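Local coordinates for protein signal transduction histidine kinase, LytS (Clostridium beijerinckii, PDB 5XSJ) that probably acts as a membrane-bound sensor histidine kinase of a two-component system, transferring a phosphoryl group from ATP to a histidine, and is represented by its N-terminal four-helix part, at residues M15-N18 with M19-N23; Q60-G63 with N64-N68; S69-V72 with N73-I76; L80-T83 with L84-Y87; S126-M129 with Q130-E134. All blocks are in the same frame, centred on the assembly; numbering follows the deposited sequence.

Contact 1 (M15-N18 with M19-N23)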
loop_
_atom_site.group_PDB
_atom_site.type_symbol
_atom_site.label_atom_id
_atom_site.label_comp_id
_atom_site.label_asym_id
_atom_site.label_seq_id
_atom_site.Cartn_x
_atom_site.Cartn_y
_atom_site.Cartn_z
ATOM N N MET B 15 -5.330 31.765 -14.887
ATOM C CA MET B 15 -4.547 30.690 -14.338
ATOM C C MET B 15 -5.119 30.411 -12.985
ATOM O O MET B 15 -5.111 29.279 -12.548
ATOM C CB MET B 15 -3.062 31.024 -14.343
ATOM C CG MET B 15 -2.141 29.956 -14.958
ATOM S SD MET B 15 -2.425 29.501 -16.854
ATOM C CE MET B 15 -1.179 28.019 -17.142
ATOM N N LEU B 16 -5.659 31.416 -12.331
ATOM C CA LEU B 16 -6.368 31.222 -11.086
ATOM C C LEU B 16 -7.717 30.556 -11.271
ATOM O O LEU B 16 -8.142 29.767 -10.472
ATOM C CB LEU B 16 -6.577 32.556 -10.417
ATOM C CG LEU B 16 -7.418 32.599 -9.158
ATOM C CD1 LEU B 16 -6.561 32.237 -7.969
ATOM C CD2 LEU B 16 -7.987 33.982 -8.954
ATOM N N ASN B 17 -8.411 30.926 -12.313
ATOM C CA ASN B 17 -9.663 30.270 -12.674
ATOM C C ASN B 17 -9.453 28.795 -13.023
ATOM O O ASN B 17 -10.267 27.944 -12.680
ATOM C CB ASN B 17 -10.327 31.007 -13.842
ATOM C CG ASN B 17 -11.552 30.293 -14.360
ATOM O OD1 ASN B 17 -12.584 30.234 -13.684
ATOM N ND2 ASN B 17 -11.454 29.752 -15.575
ATOM N N ASN B 18 -8.347 28.494 -13.691
ATOM C CA ASN B 18 -8.004 27.117 -14.010
ATOM C C ASN B 18 -7.753 26.262 -12.776
ATOM O O ASN B 18 -8.093 25.081 -12.746
ATOM C CB ASN B 18 -6.779 27.076 -14.912
ATOM C CG ASN B 18 -7.108 27.442 -16.336
ATOM O OD1 ASN B 18 -8.244 27.280 -16.777
ATOM N ND2 ASN B 18 -6.115 27.925 -17.068
ATOM N N MET B 19 -7.175 26.843 -11.739
ATOM C CA MET B 19 -6.909 26.015 -10.585
ATOM C C MET B 19 -8.099 26.013 -9.637
ATOM O O MET B 19 -8.229 25.114 -8.814
ATOM C CB MET B 19 -5.614 26.441 -9.892
ATOM C CG MET B 19 -5.663 27.664 -9.037
ATOM S SD MET B 19 -3.795 28.070 -8.516
ATOM C CE MET B 19 -3.213 28.969 -10.145
ATOM N N LEU B 20 -8.986 26.991 -9.768
ATOM C CA LEU B 20 -10.281 26.880 -9.107
ATOM C C LEU B 20 -11.043 25.678 -9.662
ATOM O O LEU B 20 -11.606 24.883 -8.909
ATOM C CB LEU B 20 -11.109 28.151 -9.287
ATOM C CG LEU B 20 -10.709 29.338 -8.413
ATOM C CD1 LEU B 20 -11.747 30.448 -8.545
ATOM C CD2 LEU B 20 -10.568 28.891 -6.966
ATOM N N ILE B 21 -11.048 25.556 -10.987
ATOM C CA ILE B 21 -11.758 24.471 -11.655
ATOM C C ILE B 21 -11.125 23.127 -11.298
ATOM O O ILE B 21 -11.830 22.147 -11.026
ATOM C CB ILE B 21 -11.774 24.655 -13.196
ATOM C CG1 ILE B 21 -12.554 25.929 -13.562
ATOM C CG2 ILE B 21 -12.409 23.431 -13.876
ATOM C CD1 ILE B 21 -12.576 26.273 -15.052
ATOM N N THR B 22 -9.796 23.102 -11.279
ATOM C CA THR B 22 -9.037 21.908 -10.935
ATOM C C THR B 22 -9.353 21.486 -9.505
ATOM O O THR B 22 -9.538 20.305 -9.224
ATOM C CB THR B 22 -7.523 22.154 -11.108
ATOM O OG1 THR B 22 -7.241 22.334 -12.500
ATOM C CG2 THR B 22 -6.711 20.984 -10.594
ATOM N N ASN B 23 -9.455 22.454 -8.604
ATOM C CA ASN B 23 -9.851 22.136 -7.247
ATOM C C ASN B 23 -11.304 21.639 -7.181
ATOM O O ASN B 23 -11.637 20.779 -6.370
ATOM C CB ASN B 23 -9.660 23.347 -6.339
ATOM C CG ASN B 23 -10.047 23.060 -4.905
ATOM O OD1 ASN B 23 -9.427 22.239 -4.240
ATOM N ND2 ASN B 23 -11.077 23.737 -4.423
#
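Asn18 O is gripped twice by Thr22. The backbone N of Thr22 donates to Asn18 O at 3.0 Å, and its hydroxyl OG1 donates to the same oxygen at 2.9 Å; the two donors arrive from opposite faces of the carbonyl plane, each tilted out of it. OG1 gets there because it lies beside its own backbone N and anti to its carbonyl carbon (chi1 -67°), which folds the hydroxyl back over the preceding turn and leaves CG2 pointing off the other way. This is the helical i to i+4 threonine bond, set in the first turns of helix 15-42, the opening helix of an antiparallel four-helix bundle. Around it, Thr22 meets Leu65 of helix 45-67 and Phe132 of helix 104-133. The same spacing joins Ile21 N to Asn17 O at 3.0 Å in a fairly straight bond. Beyond that bond the ends of the two side chains cross at a slant, with Ile21 CD1 3.7 Å from Asn17 ND2. Nearer the backbone, Ile21 CG1 rests 3.2 Å from Asn17 O. Leu20 CG likewise sits 3.3 Å from Leu16 O, and Leu20 also packs on Leu133 of the second subunit. Met19 is curled rather than extended: CG stands between the backbone N and the carbonyl carbon (chi1 77°), and a second bend at chi3 (81°) swings the methyl back along the first turn. Met19 CE ends 3.1 Å from Met15 O, a tight approach to an oxygen that also accepts from Met19 N at 3.3 Å.

Contact 2 (Q60-G63 with N64-N68)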
loop_
_atom_site.group_PDB
_atom_site.type_symbol
_atom_site.label_atom_id
_atom_site.label_comp_id
_atom_site.label_asym_id
_atom_site.label_seq_id
_atom_site.Cartn_x
_atom_site.Cartn_y
_atom_site.Cartn_z
ATOM N N GLN B 60 -17.483 16.741 -16.758
ATOM C CA GLN B 60 -17.745 17.933 -17.572
ATOM C C GLN B 60 -16.641 18.961 -17.426
ATOM O O GLN B 60 -16.189 19.542 -18.410
ATOM C CB GLN B 60 -19.089 18.575 -17.189
ATOM C CG GLN B 60 -19.615 19.622 -18.197
ATOM C CD GLN B 60 -19.055 21.026 -17.961
ATOM O OE1 GLN B 60 -18.369 21.278 -16.963
ATOM N NE2 GLN B 60 -19.360 21.951 -18.875
ATOM N N LYS B 61 -16.223 19.200 -16.189
ATOM C CA LYS B 61 -15.200 20.210 -15.936
ATOM C C LYS B 61 -13.829 19.780 -16.454
ATOM O O LYS B 61 -13.065 20.611 -16.935
ATOM C CB LYS B 61 -15.149 20.548 -14.446
ATOM C CG LYS B 61 -16.422 21.242 -13.997
ATOM C CD LYS B 61 -16.461 21.553 -12.516
ATOM C CE LYS B 61 -17.830 22.165 -12.157
ATOM N NZ LYS B 61 -17.997 22.422 -10.701
ATOM N N ILE B 62 -13.518 18.490 -16.378
ATOM C CA ILE B 62 -12.298 18.000 -17.024
ATOM C C ILE B 62 -12.370 18.278 -18.533
ATOM O O ILE B 62 -11.396 18.731 -19.148
ATOM C CB ILE B 62 -12.073 16.493 -16.778
ATOM C CG1 ILE B 62 -11.745 16.237 -15.303
ATOM C CG2 ILE B 62 -10.937 15.973 -17.662
ATOM C CD1 ILE B 62 -11.778 14.779 -14.937
ATOM N N GLY B 63 -13.533 18.006 -19.121
ATOM C CA GLY B 63 -13.779 18.317 -20.521
ATOM C C GLY B 63 -13.592 19.798 -20.812
ATOM O O GLY B 63 -13.041 20.173 -21.839
ATOM N N ASN B 64 -14.034 20.649 -19.895
ATOM C CA ASN B 64 -13.900 22.079 -20.098
ATOM C C ASN B 64 -12.437 22.505 -20.141
ATOM O O ASN B 64 -12.038 23.243 -21.032
ATOM C CB ASN B 64 -14.647 22.852 -19.011
ATOM C CG ASN B 64 -14.544 24.363 -19.201
ATOM O OD1 ASN B 64 -15.027 24.906 -20.199
ATOM N ND2 ASN B 64 -13.915 25.044 -18.245
ATOM N N LEU B 65 -11.641 22.035 -19.184
ATOM C CA LEU B 65 -10.199 22.320 -19.161
ATOM C C LEU B 65 -9.482 21.797 -20.398
ATOM O O LEU B 65 -8.515 22.401 -20.851
ATOM C CB LEU B 65 -9.545 21.712 -17.915
ATOM C CG LEU B 65 -9.893 22.324 -16.558
ATOM C CD1 LEU B 65 -9.187 21.569 -15.439
ATOM C CD2 LEU B 65 -9.511 23.801 -16.532
ATOM N N LYS B 66 -9.944 20.669 -20.931
ATOM C CA LYS B 66 -9.317 20.066 -22.109
ATOM C C LYS B 66 -9.480 20.953 -23.324
ATOM O O LYS B 66 -8.664 20.910 -24.242
ATOM C CB LYS B 66 -9.904 18.690 -22.421
ATOM C CG LYS B 66 -9.564 17.614 -21.404
ATOM C CD LYS B 66 -9.285 16.273 -22.063
ATOM C CE LYS B 66 -10.525 15.663 -22.641
ATOM N NZ LYS B 66 -10.240 14.305 -23.197
ATOM N N LYS B 67 -10.549 21.745 -23.326
ATOM C CA LYS B 67 -10.817 22.686 -24.407
ATOM C C LYS B 67 -9.722 23.740 -24.487
ATOM O O LYS B 67 -9.323 24.147 -25.579
ATOM C CB LYS B 67 -12.176 23.361 -24.209
ATOM C CG LYS B 67 -13.340 22.663 -24.881
ATOM C CD LYS B 67 -14.672 23.177 -24.320
ATOM C CE LYS B 67 -14.660 24.698 -24.156
ATOM N NZ LYS B 67 -15.844 25.218 -23.409
ATOM N N ASN B 68 -9.236 24.174 -23.327
ATOM C CA ASN B 68 -8.269 25.271 -23.264
ATOM C C ASN B 68 -6.853 24.848 -22.856
ATOM O O ASN B 68 -6.112 25.648 -22.284
ATOM C CB ASN B 68 -8.756 26.353 -22.283
ATOM C CG ASN B 68 -10.176 26.844 -22.581
ATOM O OD1 ASN B 68 -10.968 26.169 -23.247
ATOM N ND2 ASN B 68 -10.497 28.035 -22.078
#
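Asn64 N donates to Gln60 O at 2.8 Å, the shortest backbone bond between 60-63 and 64-68. The side chain of Asn64 leaves the turn behind: CG is anti to its backbone N (chi1 -179°), so that only CB brushes the preceding residues, 3.4 Å from Lys61 O. Its OD1 takes a weak bond from Lys67 NZ, one turn further on. Leu65 follows with a straighter bond, its N 3.0 Å from Lys61 O with an N-H...O angle of 170°, and its CG rests over that same oxygen at 3.6 Å. The side chain of Lys61, extended beyond CG, directs NZ to helix 15-42, in a salt bridge with Glu24 and a hydrogen bond to His28. Here the last turns of helix 45-67 are wedged between two other helices of the four-helix bundle: Leu65 reaches Thr22 and Ile25 of helix 15-42 and Leu77 of helix 73-99, and Ile62 fills in against Leu80 and Leu84. Lys66 N bonds to Ile62 O at 3.0 Å, and Lys66 CG presses on that oxygen at 3.1 Å. From CG, which also comes near Ile62 CG2, the chain bends away at chi2 and chi3 (chi3 -70°) to bring NZ into a salt bridge with Asp81 of helix 73-99. Lys67 N closes on Gly63 O at 3.3 Å, a longer bond as the helix runs out.

Contact 3 (S69-V72 with N73-I76)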
loop_
_atom_site.group_PDB
_atom_site.type_symbol
_atom_site.label_atom_id
_atom_site.label_comp_id
_atom_site.label_asym_id
_atom_site.label_seq_id
_atom_site.Cartn_x
_atom_site.Cartn_y
_atom_site.Cartn_z
ATOM N N SER B 69 -6.466 23.608 -23.143
ATOM C CA SER B 69 -5.187 23.097 -22.636
ATOM C C SER B 69 -4.002 23.488 -23.520
ATOM O O SER B 69 -4.169 23.748 -24.713
ATOM C CB SER B 69 -5.234 21.571 -22.496
ATOM O OG SER B 69 -5.452 20.945 -23.747
ATOM N N ASP B 70 -2.808 23.516 -22.931
ATOM C CA ASP B 70 -1.575 23.756 -23.687
ATOM C C ASP B 70 -0.844 22.445 -23.986
ATOM O O ASP B 70 -1.431 21.373 -23.889
ATOM C CB ASP B 70 -0.648 24.717 -22.932
ATOM C CG ASP B 70 -0.244 24.198 -21.558
ATOM O OD1 ASP B 70 -0.641 24.825 -20.548
ATOM O OD2 ASP B 70 0.472 23.170 -21.483
ATOM N N ASP B 71 0.441 22.529 -24.328
ATOM C CA ASP B 71 1.216 21.350 -24.741
ATOM C C ASP B 71 1.486 20.338 -23.626
ATOM O O ASP B 71 1.569 19.142 -23.887
ATOM C CB ASP B 71 2.559 21.776 -25.348
ATOM C CG ASP B 71 2.421 22.312 -26.764
ATOM O OD1 ASP B 71 1.507 21.856 -27.490
ATOM O OD2 ASP B 71 3.235 23.182 -27.149
ATOM N N VAL B 72 1.636 20.809 -22.393
ATOM C CA VAL B 72 1.992 19.921 -21.288
ATOM C C VAL B 72 0.766 19.386 -20.548
ATOM O O VAL B 72 0.648 18.172 -20.343
ATOM C CB VAL B 72 2.927 20.635 -20.283
ATOM C CG1 VAL B 72 3.066 19.833 -18.990
ATOM C CG2 VAL B 72 4.296 20.881 -20.916
ATOM N N ASN B 73 -0.139 20.284 -20.152
ATOM C CA ASN B 73 -1.320 19.902 -19.387
ATOM C C ASN B 73 -2.227 18.968 -20.169
ATOM O O ASN B 73 -2.976 18.197 -19.592
ATOM C CB ASN B 73 -2.107 21.134 -18.956
ATOM C CG ASN B 73 -1.346 21.999 -17.982
ATOM O OD1 ASN B 73 -0.438 21.534 -17.285
ATOM N ND2 ASN B 73 -1.718 23.275 -17.919
ATOM N N GLN B 74 -2.166 19.091 -21.489
ATOM C CA GLN B 74 -2.835 18.214 -22.437
ATOM C C GLN B 74 -2.670 16.732 -22.080
ATOM O O GLN B 74 -3.646 15.970 -22.069
ATOM C CB GLN B 74 -2.253 18.487 -23.823
ATOM C CG GLN B 74 -3.068 18.106 -25.027
ATOM C CD GLN B 74 -2.260 18.266 -26.322
ATOM O OE1 GLN B 74 -1.036 18.450 -26.290
ATOM N NE2 GLN B 74 -2.943 18.197 -27.459
ATOM N N TYR B 75 -1.426 16.340 -21.798
ATOM C CA TYR B 75 -1.067 14.960 -21.455
ATOM C C TYR B 75 -1.617 14.534 -20.104
ATOM O O TYR B 75 -2.087 13.414 -19.957
ATOM C CB TYR B 75 0.465 14.772 -21.466
ATOM C CG TYR B 75 1.017 14.813 -22.868
ATOM C CD1 TYR B 75 0.946 13.695 -23.685
ATOM C CD2 TYR B 75 1.560 15.980 -23.393
ATOM C CE1 TYR B 75 1.411 13.728 -24.980
ATOM C CE2 TYR B 75 2.031 16.021 -24.698
ATOM C CZ TYR B 75 1.953 14.891 -25.483
ATOM O OH TYR B 75 2.416 14.905 -26.777
ATOM N N ILE B 76 -1.536 15.425 -19.123
ATOM C CA ILE B 76 -2.045 15.148 -17.789
ATOM C C ILE B 76 -3.573 15.080 -17.806
ATOM O O ILE B 76 -4.172 14.238 -17.138
ATOM C CB ILE B 76 -1.583 16.223 -16.778
ATOM C CG1 ILE B 76 -0.059 16.337 -16.783
ATOM C CG2 ILE B 76 -2.075 15.890 -15.369
ATOM C CD1 ILE B 76 0.469 17.523 -15.983
#
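The Tyr75 ring is met at its edge by two carbonyl oxygens. Val72 O lies in the ring plane, and Asp71 O, also near that plane, comes within 3.2 Å of Tyr75 CD2, an approach of C-H edge to carbonyl. The other flat pair, the Asp70 carboxylate and the Asn73 amide, lie aslant to each other with their planes 46° apart; OD1 of Asp70 is 3.2 Å from ND2 of Asn73, but the angle is too poor for a hydrogen bond. The work is done by Asp70 OD2. It takes Val72 N, two residues on, at 2.8 Å and nearly along its own C-O direction, which closes an Asx turn. Asn73 N meets Asp70 OD2 at 3.2 Å from well above the carboxylate plane, a capping bond at the start of helix 73-99. Asp70 CG stands between its backbone N and carbonyl carbon (chi1 59°), which turns the carboxylate forward to these amides. The start of a helix would be expected to stabilise its negative charge. The first turn continues with Tyr75 N on Val72 O at 3.1 Å, whereas Gln74 N reaches Asp70 O only weakly. Gln74 CB is pressed 3.0 Å from Asp70 O, and its OE1 is buried without a partner, 3.6 Å from Asp71 O, another acceptor. Ser69 OG, in the loop, bonds back to Lys66 O at the end of helix 45-67. Asn73 and Ile76 lean on helix 104-133 through Phe132, Asn131 and Leu128, while Tyr75 OH bonds the backbone of another protein's chain.

Contact 4 (L80-T83 with L84-Y87)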
loop_
_atom_site.group_PDB
_atom_site.type_symbol
_atom_site.label_atom_id
_atom_site.label_comp_id
_atom_site.label_asym_id
_atom_site.label_seq_id
_atom_site.Cartn_x
_atom_site.Cartn_y
_atom_site.Cartn_z
ATOM N N LEU B 80 -5.964 12.054 -16.776
ATOM C CA LEU B 80 -6.959 12.250 -15.740
ATOM C C LEU B 80 -8.361 11.897 -16.271
ATOM O O LEU B 80 -9.136 11.222 -15.605
ATOM C CB LEU B 80 -6.896 13.696 -15.232
ATOM C CG LEU B 80 -8.064 14.166 -14.364
ATOM C CD1 LEU B 80 -8.239 13.294 -13.110
ATOM C CD2 LEU B 80 -7.896 15.629 -14.004
ATOM N N ASP B 81 -8.668 12.340 -17.480
ATOM C CA ASP B 81 -9.965 12.065 -18.110
ATOM C C ASP B 81 -10.194 10.570 -18.298
ATOM O O ASP B 81 -11.251 10.035 -17.956
ATOM C CB ASP B 81 -10.043 12.788 -19.455
ATOM C CG ASP B 81 -11.474 12.879 -20.000
ATOM O OD1 ASP B 81 -12.443 12.824 -19.208
ATOM O OD2 ASP B 81 -11.622 13.013 -21.234
ATOM N N ASN B 82 -9.195 9.886 -18.843
ATOM C CA ASN B 82 -9.271 8.436 -18.976
ATOM C C ASN B 82 -9.349 7.712 -17.642
ATOM O O ASN B 82 -10.068 6.742 -17.500
ATOM C CB ASN B 82 -8.080 7.933 -19.769
ATOM C CG ASN B 82 -8.236 8.201 -21.228
ATOM O OD1 ASN B 82 -9.356 8.163 -21.744
ATOM N ND2 ASN B 82 -7.139 8.499 -21.909
ATOM N N THR B 83 -8.617 8.199 -16.653
ATOM C CA THR B 83 -8.613 7.553 -15.351
ATOM C C THR B 83 -9.984 7.714 -14.695
ATOM O O THR B 83 -10.476 6.799 -14.038
ATOM C CB THR B 83 -7.489 8.132 -14.454
ATOM O OG1 THR B 83 -6.240 7.978 -15.131
ATOM C CG2 THR B 83 -7.417 7.432 -13.113
ATOM N N LEU B 84 -10.614 8.871 -14.883
ATOM C CA LEU B 84 -11.973 9.054 -14.377
ATOM C C LEU B 84 -12.936 8.072 -15.035
ATOM O O LEU B 84 -13.778 7.480 -14.356
ATOM C CB LEU B 84 -12.464 10.487 -14.599
ATOM C CG LEU B 84 -13.811 10.764 -13.903
ATOM C CD1 LEU B 84 -13.636 10.758 -12.388
ATOM C CD2 LEU B 84 -14.437 12.078 -14.356
ATOM N N ASP B 85 -12.813 7.882 -16.349
ATOM C CA ASP B 85 -13.650 6.900 -17.037
ATOM C C ASP B 85 -13.466 5.508 -16.417
ATOM O O ASP B 85 -14.435 4.746 -16.308
ATOM C CB ASP B 85 -13.337 6.837 -18.539
ATOM C CG ASP B 85 -13.766 8.095 -19.299
ATOM O OD1 ASP B 85 -14.605 8.876 -18.798
ATOM O OD2 ASP B 85 -13.255 8.296 -20.420
ATOM N N SER B 86 -12.233 5.176 -16.012
ATOM C CA SER B 86 -11.977 3.876 -15.373
ATOM C C SER B 86 -12.667 3.774 -14.022
ATOM O O SER B 86 -13.186 2.735 -13.648
ATOM C CB SER B 86 -10.475 3.632 -15.186
ATOM O OG SER B 86 -9.817 3.459 -16.426
ATOM N N TYR B 87 -12.630 4.860 -13.274
ATOM C CA TYR B 87 -13.349 4.940 -12.016
ATOM C C TYR B 87 -14.842 4.775 -12.230
ATOM O O TYR B 87 -15.515 4.073 -11.488
ATOM C CB TYR B 87 -13.071 6.279 -11.348
ATOM C CG TYR B 87 -14.053 6.607 -10.263
ATOM C CD1 TYR B 87 -13.982 5.968 -9.033
ATOM C CD2 TYR B 87 -15.048 7.573 -10.451
ATOM C CE1 TYR B 87 -14.877 6.266 -8.005
ATOM C CE2 TYR B 87 -15.956 7.876 -9.425
ATOM C CZ TYR B 87 -15.861 7.225 -8.198
ATOM O OH TYR B 87 -16.751 7.515 -7.167
HETATM O O HOH W 1 -11.961 6.585 -21.774
HETATM O O HOH W 2 -11.860 10.215 -21.434
#
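Asn82 and Asp85 are bridged by two waters, their side chains aslant. Both have CG beside the backbone N and anti to the carbonyl carbon (chi1 -76° and -69°), which lays them along the same flank of the helix with their planes 61° apart. Asn82 OD1 and Asp85 OD2, 4.1 Å from each other, are two acceptors; each water donates to both. One stands 3.0 Å from Asn82 OD1 and a short 2.5 Å from Asp85 OD2, the other 2.6 Å from Asp85 OD2 and further from the asparagine. The like charges of Asp81 OD1 and Asp85 OD1 come within 4.5 Å, probably eased by Lys59 NZ, in salt bridges with both. Leu84 and Tyr87 swing CG anti to the backbone N instead, away from this flank and into the bundle, where Tyr87 OH bonds Ser32 and Leu84 packs on Val29. Beneath run the backbone bonds, among them Leu84 N to Leu80 O at 2.9 Å and Tyr87 N to Thr83 O at 3.0 Å. Ser86 OG bonds the backbone of another protein's chain. The pattern is that of an amphipathic bundle helix: Leu80, Leu84 and Tyr87 turn inward, while Asn82, Asp85 and Ser86 meet that other chain.

Contact 5 (S126-M129 with Q130-E134)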
loop_
_atom_site.group_PDB
_atom_site.type_symbol
_atom_site.label_atom_id
_atom_site.label_comp_id
_atom_site.label_asym_id
_atom_site.label_seq_id
_atom_site.Cartn_x
_atom_site.Cartn_y
_atom_site.Cartn_z
ATOM N N SER B 126 -3.881 17.328 -8.265
ATOM C CA SER B 126 -2.964 18.162 -7.500
ATOM C C SER B 126 -1.755 18.523 -8.370
ATOM O O SER B 126 -1.211 19.614 -8.253
ATOM C CB SER B 126 -2.537 17.461 -6.214
ATOM O OG SER B 126 -1.393 16.675 -6.459
ATOM N N THR B 127 -1.357 17.629 -9.272
ATOM C CA THR B 127 -0.316 17.958 -10.248
ATOM C C THR B 127 -0.758 19.095 -11.167
ATOM O O THR B 127 -0.005 20.042 -11.417
ATOM C CB THR B 127 0.058 16.745 -11.116
ATOM O OG1 THR B 127 0.655 15.729 -10.304
ATOM C CG2 THR B 127 1.029 17.144 -12.207
ATOM N N LEU B 128 -1.982 18.999 -11.679
ATOM C CA LEU B 128 -2.524 20.064 -12.509
ATOM C C LEU B 128 -2.531 21.390 -11.765
ATOM O O LEU B 128 -2.131 22.415 -12.307
ATOM C CB LEU B 128 -3.934 19.723 -12.966
ATOM C CG LEU B 128 -4.008 18.958 -14.280
ATOM C CD1 LEU B 128 -5.457 18.570 -14.564
ATOM C CD2 LEU B 128 -3.431 19.783 -15.424
ATOM N N MET B 129 -2.977 21.361 -10.515
ATOM C CA MET B 129 -3.117 22.584 -9.733
ATOM C C MET B 129 -1.770 23.256 -9.540
ATOM O O MET B 129 -1.667 24.480 -9.558
ATOM C CB MET B 129 -3.757 22.293 -8.378
ATOM C CG MET B 129 -4.696 23.382 -7.869
ATOM S SD MET B 129 -5.537 22.848 -6.359
ATOM C CE MET B 129 -6.142 21.235 -6.856
ATOM N N GLN B 130 -0.735 22.446 -9.360
ATOM C CA GLN B 130 0.616 22.964 -9.230
ATOM C C GLN B 130 1.102 23.598 -10.526
ATOM O O GLN B 130 1.745 24.647 -10.499
ATOM C CB GLN B 130 1.586 21.864 -8.806
ATOM C CG GLN B 130 1.337 21.292 -7.421
ATOM C CD GLN B 130 2.428 20.302 -7.026
ATOM O OE1 GLN B 130 3.617 20.656 -6.961
ATOM N NE2 GLN B 130 2.036 19.055 -6.781
ATOM N N ASN B 131 0.803 22.958 -11.650
ATOM C CA ASN B 131 1.180 23.487 -12.955
ATOM C C ASN B 131 0.511 24.818 -13.273
ATOM O O ASN B 131 1.153 25.736 -13.776
ATOM C CB ASN B 131 0.852 22.476 -14.043
ATOM C CG ASN B 131 1.755 21.274 -13.992
ATOM O OD1 ASN B 131 2.573 21.139 -13.081
ATOM N ND2 ASN B 131 1.617 20.389 -14.971
ATOM N N PHE B 132 -0.785 24.913 -12.992
ATOM C CA PHE B 132 -1.497 26.174 -13.141
ATOM C C PHE B 132 -0.924 27.239 -12.207
ATOM O O PHE B 132 -0.882 28.418 -12.544
ATOM C CB PHE B 132 -2.986 25.985 -12.864
ATOM C CG PHE B 132 -3.711 25.253 -13.949
ATOM C CD1 PHE B 132 -3.484 25.561 -15.282
ATOM C CD2 PHE B 132 -4.609 24.251 -13.638
ATOM C CE1 PHE B 132 -4.156 24.885 -16.288
ATOM C CE2 PHE B 132 -5.283 23.573 -14.634
ATOM C CZ PHE B 132 -5.056 23.888 -15.961
ATOM N N LEU B 133 -0.484 26.811 -11.030
ATOM C CA LEU B 133 0.074 27.727 -10.047
ATOM C C LEU B 133 1.371 28.352 -10.550
ATOM O O LEU B 133 1.752 29.425 -10.104
ATOM C CB LEU B 133 0.309 26.999 -8.722
ATOM C CG LEU B 133 0.582 27.824 -7.465
ATOM C CD1 LEU B 133 -0.504 28.859 -7.247
ATOM C CD2 LEU B 133 0.659 26.905 -6.268
ATOM N N GLU B 134 2.017 27.700 -11.510
ATOM C CA GLU B 134 3.366 28.068 -11.919
ATOM C C GLU B 134 3.470 28.689 -13.319
ATOM O O GLU B 134 4.255 28.221 -14.148
ATOM C CB GLU B 134 4.267 26.831 -11.842
ATOM C CG GLU B 134 4.440 26.300 -10.427
ATOM C CD GLU B 134 4.984 24.882 -10.382
ATOM O OE1 GLU B 134 5.268 24.316 -11.461
ATOM O OE2 GLU B 134 5.126 24.332 -9.264
#
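Leu128 and Phe132 pack one turn apart in an i to i+4 contact near the end of helix 104-133, the last of the four helices. Phe132 N donates to Leu128 O at 2.9 Å almost straight (171°) and nearly in line with the carbonyl bond. The ring comes to the same acceptor at a slant, with Phe132 CD2 3.4 Å from Leu128 O. Phe132 CG lies beside its backbone N (chi1 -73°), which tips the ring back over the preceding turn until CE2 meets Leu128 CD2 at 4.3 Å. The pair thus forms one apolar ridge: Leu128 leans on Leu77 and the ring on Asn18 of helix 15-42. On the next flank Asn131 N bonds Thr127 O at 3.0 Å. The amide of Asn131 folds the same way, and its OD1 comes 3.3 Å from Thr127 O, two acceptors close together rather than a bond; its ND2 hydrogen-bonds Asn73 OD1 of helix 73-99. Leu133 N closes on Met129 O at 3.0 Å, and its CB sits 3.3 Å from that oxygen. Beyond it the helix ends, with Glu134 N turned back to Asn131 O at 3.1 Å. Glu134 OE2 bonds Asn23 ND2 of the second subunit. This is the C-terminal end of the last helix of a four-helix bundle, where Met129, Gln130, Leu133 and Glu134 meet that second copy.

Overall arrangement
Contacts 1, 2, 3 and 5 gather at the end of the bundle that holds both chain termini, and contact 4 lies further along helix 73-99. Contacts 1 and 5 are the nearest pair, with centres 9 Å apart; Thr22 OG1 meets Phe132 CE2 at 3.1 Å, and both touch the second subunit. Contact 2 touches contact 1 through Leu65 and contact 4 through the Lys66 NZ to Asp81 OD2 salt bridge of 2.7 Å. Contacts 3 and 5, 11 Å between centres, share a probable hydrogen bond, Asn73 OD1 to Asn131 ND2 at 3.3 Å. Contacts 3 and 4 both face another protein's chain. Kinase and ATP-binding domains of the full-length protein probably lie beyond this bundle.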